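PDB 1RW1: conserved hypothetical protein yffB from Pseudomonas aeruginosa, which probably acts as a glutathione-dependent thiol reductase of the ArsC family, built on a thioredoxin fold. Local coordinates for residues 63-68 and 83-88. Residues are numbered along the deposited sequence; the frame is centred on the assembly and turned at random. Where two conformers were deposited one is given.
Sequences RKLDEA and LAQPSM
Leu65 and Met88, the latter present as selenomethionine, meet tip to tip, and their apolar contact is the main link between residues 63-68 and 83-88. The two methyls of Leu65 divide the work: CD1 lies 3.7 Å from SE of Met88, while CD2 turns to the other partner, Gln85. In the Met88 conformer described, one of two, the chain bends at its last torsion and SE is the atom nearest the leucine.

The second contact is of van der Waals type, between an apolar and a polar group. Here the side chains run past each other in opposite directions, and NE2 of Gln85 comes within 3.7 Å of CD2 of Leu65. An extended chain beyond CG (chi2 -180°) carries the amide out to that methyl.

Within 83-88, Met88 N donates to Gln85 O (3.0 Å) just where the chain leaves helix 75-84 and enters a short 3-10 segment. Leu81 of that helix touches both Leu65 and Met88, and Thr61 and Phe62 of helix 60-63 also pack on Met88. The contact thus joins the link between helices 60-63 and 67-70 to the exit of helix 75-84, in the helical region that separates strand 27-31 from strand 93-95 of the thioredoxin-fold sheet.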
ATOM      1  N   ARG A  63     -10.656  -5.864  10.333  1.00 12.01           N
ATOM      2  CA  ARG A  63     -11.704  -6.717  10.917  1.00 13.41           C
ATOM      3  C   ARG A  63     -11.962  -6.333  12.350  1.00 13.69           C
ATOM      4  O   ARG A  63     -13.100  -6.404  12.817  1.00 15.10           O
ATOM      5  CB  ARG A  63     -11.371  -8.232  10.831  1.00 14.25           C
ATOM      6  CG  ARG A  63     -11.549  -8.884   9.430  0.50 14.13           C
ATOM      7  CD  ARG A  63     -11.089 -10.389   9.277  0.50 11.81           C
ATOM      8  NE  ARG A  63      -9.944 -10.502   8.366  0.50 19.83           N
ATOM      9  CZ  ARG A  63      -8.866 -11.253   8.585  0.50 14.54           C
ATOM     10  NH1 ARG A  63      -8.791 -11.978   9.691  0.50 22.33           N
ATOM     11  NH2 ARG A  63      -7.872 -11.295   7.690  0.50 10.98           N
ATOM     12  N   LYS A  64     -10.899  -5.948  13.048  1.00 12.66           N
ATOM     13  CA  LYS A  64     -10.960  -5.674  14.487  1.00 13.47           C
ATOM     14  C   LYS A  64     -11.568  -4.312  14.840  1.00 12.54           C
ATOM     15  O   LYS A  64     -11.827  -4.060  15.997  1.00 13.95           O
ATOM     16  CB  LYS A  64      -9.547  -5.769  15.109  1.00 16.36           C
ATOM     17  CG  LYS A  64      -9.024  -7.178  15.342  1.00 17.95           C
ATOM     18  CD  LYS A  64      -7.697  -7.182  16.117  1.00 25.11           C
ATOM     19  CE  LYS A  64      -7.193  -8.612  16.330  1.00 31.41           C
ATOM     20  NZ  LYS A  64      -5.802  -8.816  15.852  1.00 35.16           N
ATOM     21  N   LEU A  65     -11.765  -3.410  13.890  1.00 11.08           N
ATOM     22  CA  LEU A  65     -12.308  -2.089  14.215  1.00 10.27           C
ATOM     23  C   LEU A  65     -13.696  -2.173  14.832  1.00 10.63           C
ATOM     24  O   LEU A  65     -14.401  -3.163  14.649  1.00 13.64           O
ATOM     25  CB  LEU A  65     -12.400  -1.235  12.962  1.00 10.63           C
ATOM     26  CG  LEU A  65     -11.068  -0.816  12.327  1.00 10.96           C
ATOM     27  CD1 LEU A  65     -11.305  -0.147  11.004  1.00 12.54           C
ATOM     28  CD2 LEU A  65     -10.238   0.072  13.236  1.00 13.42           C
ATOM     29  N   ASP A  66     -14.063  -1.130  15.571  1.00 12.12           N
ATOM     30  CA  ASP A  66     -15.396  -1.017  16.147  1.00 13.54           C
ATOM     31  C   ASP A  66     -16.419  -0.663  15.084  1.00 13.45           C
ATOM     32  O   ASP A  66     -16.080  -0.201  13.993  1.00 13.77           O
ATOM     33  CB  ASP A  66     -15.448   0.077  17.219  1.00 17.90           C
ATOM     34  CG  ASP A  66     -14.454  -0.137  18.339  1.00 32.36           C
ATOM     35  OD1 ASP A  66     -13.898  -1.249  18.451  1.00 41.42           O
ATOM     36  OD2 ASP A  66     -14.167   0.764  19.159  1.00 40.32           O
ATOM     37  N   GLU A  67     -17.678  -0.814  15.452  1.00 16.78           N
ATOM     38  CA  GLU A  67     -18.778  -0.629  14.524  1.00 16.70           C
ATOM     39  C   GLU A  67     -18.796   0.761  13.913  1.00 15.22           C
ATOM     40  O   GLU A  67     -18.947   0.917  12.686  1.00 17.25           O
ATOM     41  CB  GLU A  67     -20.109  -0.915  15.222  0.70 20.14           C
ATOM     42  CG  GLU A  67     -21.044  -1.802  14.419  0.70 25.77           C
ATOM     43  CD  GLU A  67     -22.292  -2.200  15.187  0.70 25.96           C
ATOM     44  OE1 GLU A  67     -23.356  -1.578  14.965  0.70 29.39           O
ATOM     45  OE2 GLU A  67     -22.205  -3.142  16.005  0.70 20.40           O
ATOM     46  N   ALA A  68     -18.664   1.773  14.762  1.00 16.84           N
ATOM     47  CA  ALA A  68     -18.727   3.146  14.309  1.00 17.85           C
ATOM     48  C   ALA A  68     -17.614   3.427  13.321  1.00 13.94           C
ATOM     49  O   ALA A  68     -17.781   4.238  12.420  1.00 15.96           O
ATOM     50  CB  ALA A  68     -18.629   4.100  15.493  1.00 21.44           C
ATOM     51  N   LEU A  83      -4.262   6.365   8.228  1.00  6.87           N
ATOM     52  CA  LEU A  83      -3.268   7.285   8.747  1.00  7.17           C
ATOM     53  C   LEU A  83      -2.861   6.850  10.148  1.00  7.50           C
ATOM     54  O   LEU A  83      -1.669   6.838  10.480  1.00  8.40           O
ATOM     55  CB  LEU A  83      -3.854   8.699   8.770  1.00  8.63           C
ATOM     56  CG  LEU A  83      -2.946   9.790   9.314  1.00  9.35           C
ATOM     57  CD1 LEU A  83      -1.681   9.931   8.494  1.00 11.48           C
ATOM     58  CD2 LEU A  83      -3.700  11.062   9.370  1.00 15.27           C
ATOM     59  N   ALA A  84      -3.844   6.527  10.987  1.00  7.11           N
ATOM     60  CA  ALA A  84      -3.534   6.145  12.356  1.00  7.58           C
ATOM     61  C   ALA A  84      -2.982   4.731  12.445  1.00  6.50           C
ATOM     62  O   ALA A  84      -2.200   4.438  13.354  1.00  7.18           O
ATOM     63  CB  ALA A  84      -4.756   6.255  13.221  1.00  9.23           C
ATOM     64  N   GLN A  85      -3.404   3.867  11.522  1.00  6.25           N
ATOM     65  CA  GLN A  85      -3.048   2.437  11.557  1.00  5.78           C
ATOM     66  C   GLN A  85      -2.593   1.980  10.174  1.00  5.80           C
ATOM     67  O   GLN A  85      -3.353   1.339   9.443  1.00  6.09           O
ATOM     68  CB  GLN A  85      -4.220   1.588  12.044  1.00  6.34           C
ATOM     69  CG  GLN A  85      -4.510   1.784  13.520  1.00  6.75           C
ATOM     70  CD  GLN A  85      -5.660   0.925  13.948  1.00  7.09           C
ATOM     71  OE1 GLN A  85      -5.460  -0.270  14.294  1.00  9.32           O
ATOM     72  NE2 GLN A  85      -6.851   1.450  13.890  1.00  7.67           N
ATOM     73  N   PRO A  86      -1.335   2.250   9.824  1.00  5.76           N
ATOM     74  CA  PRO A  86      -0.819   1.835   8.520  1.00  6.07           C
ATOM     75  C   PRO A  86      -0.873   0.351   8.220  1.00  5.47           C
ATOM     76  O   PRO A  86      -0.762  -0.014   7.048  1.00  5.54           O
ATOM     77  CB  PRO A  86       0.621   2.344   8.542  1.00  7.29           C
ATOM     78  CG  PRO A  86       0.582   3.510   9.473  1.00  7.71           C
ATOM     79  CD  PRO A  86      -0.386   3.137  10.534  1.00  6.75           C
ATOM     80  N   SER A  87      -1.027  -0.506   9.224  1.00  5.71           N
ATOM     81  CA  SER A  87      -1.245  -1.929   8.984  1.00  6.20           C
ATOM     82  C   SER A  87      -2.407  -2.193   8.055  1.00  6.34           C
ATOM     83  O   SER A  87      -2.409  -3.247   7.399  1.00  8.39           O
ATOM     84  CB  SER A  87      -1.448  -2.648  10.321  1.00  6.25           C
ATOM     85  OG  SER A  87      -1.889  -3.978  10.193  1.00  8.07           O
HETATM   86  N   MSE A  88      -3.391  -1.301   8.005  1.00  6.20           N
HETATM   87  CA  MSE A  88      -4.582  -1.427   7.168  0.50  6.48           C
HETATM   88  C   MSE A  88      -4.372  -1.078   5.718  1.00  6.98           C
HETATM   89  O   MSE A  88      -5.297  -1.208   4.935  1.00  8.94           O
HETATM   90  CB  MSE A  88      -5.718  -0.557   7.727  0.50  5.89           C
HETATM   91  CG  MSE A  88      -6.231  -1.156   9.020  0.50  9.31           C
HETATM   92 SE   MSE A  88      -7.987  -0.599   9.509  0.50 14.59          SE
HETATM   93  CE  MSE A  88      -8.009   0.830   8.198  0.50  7.28           C
TER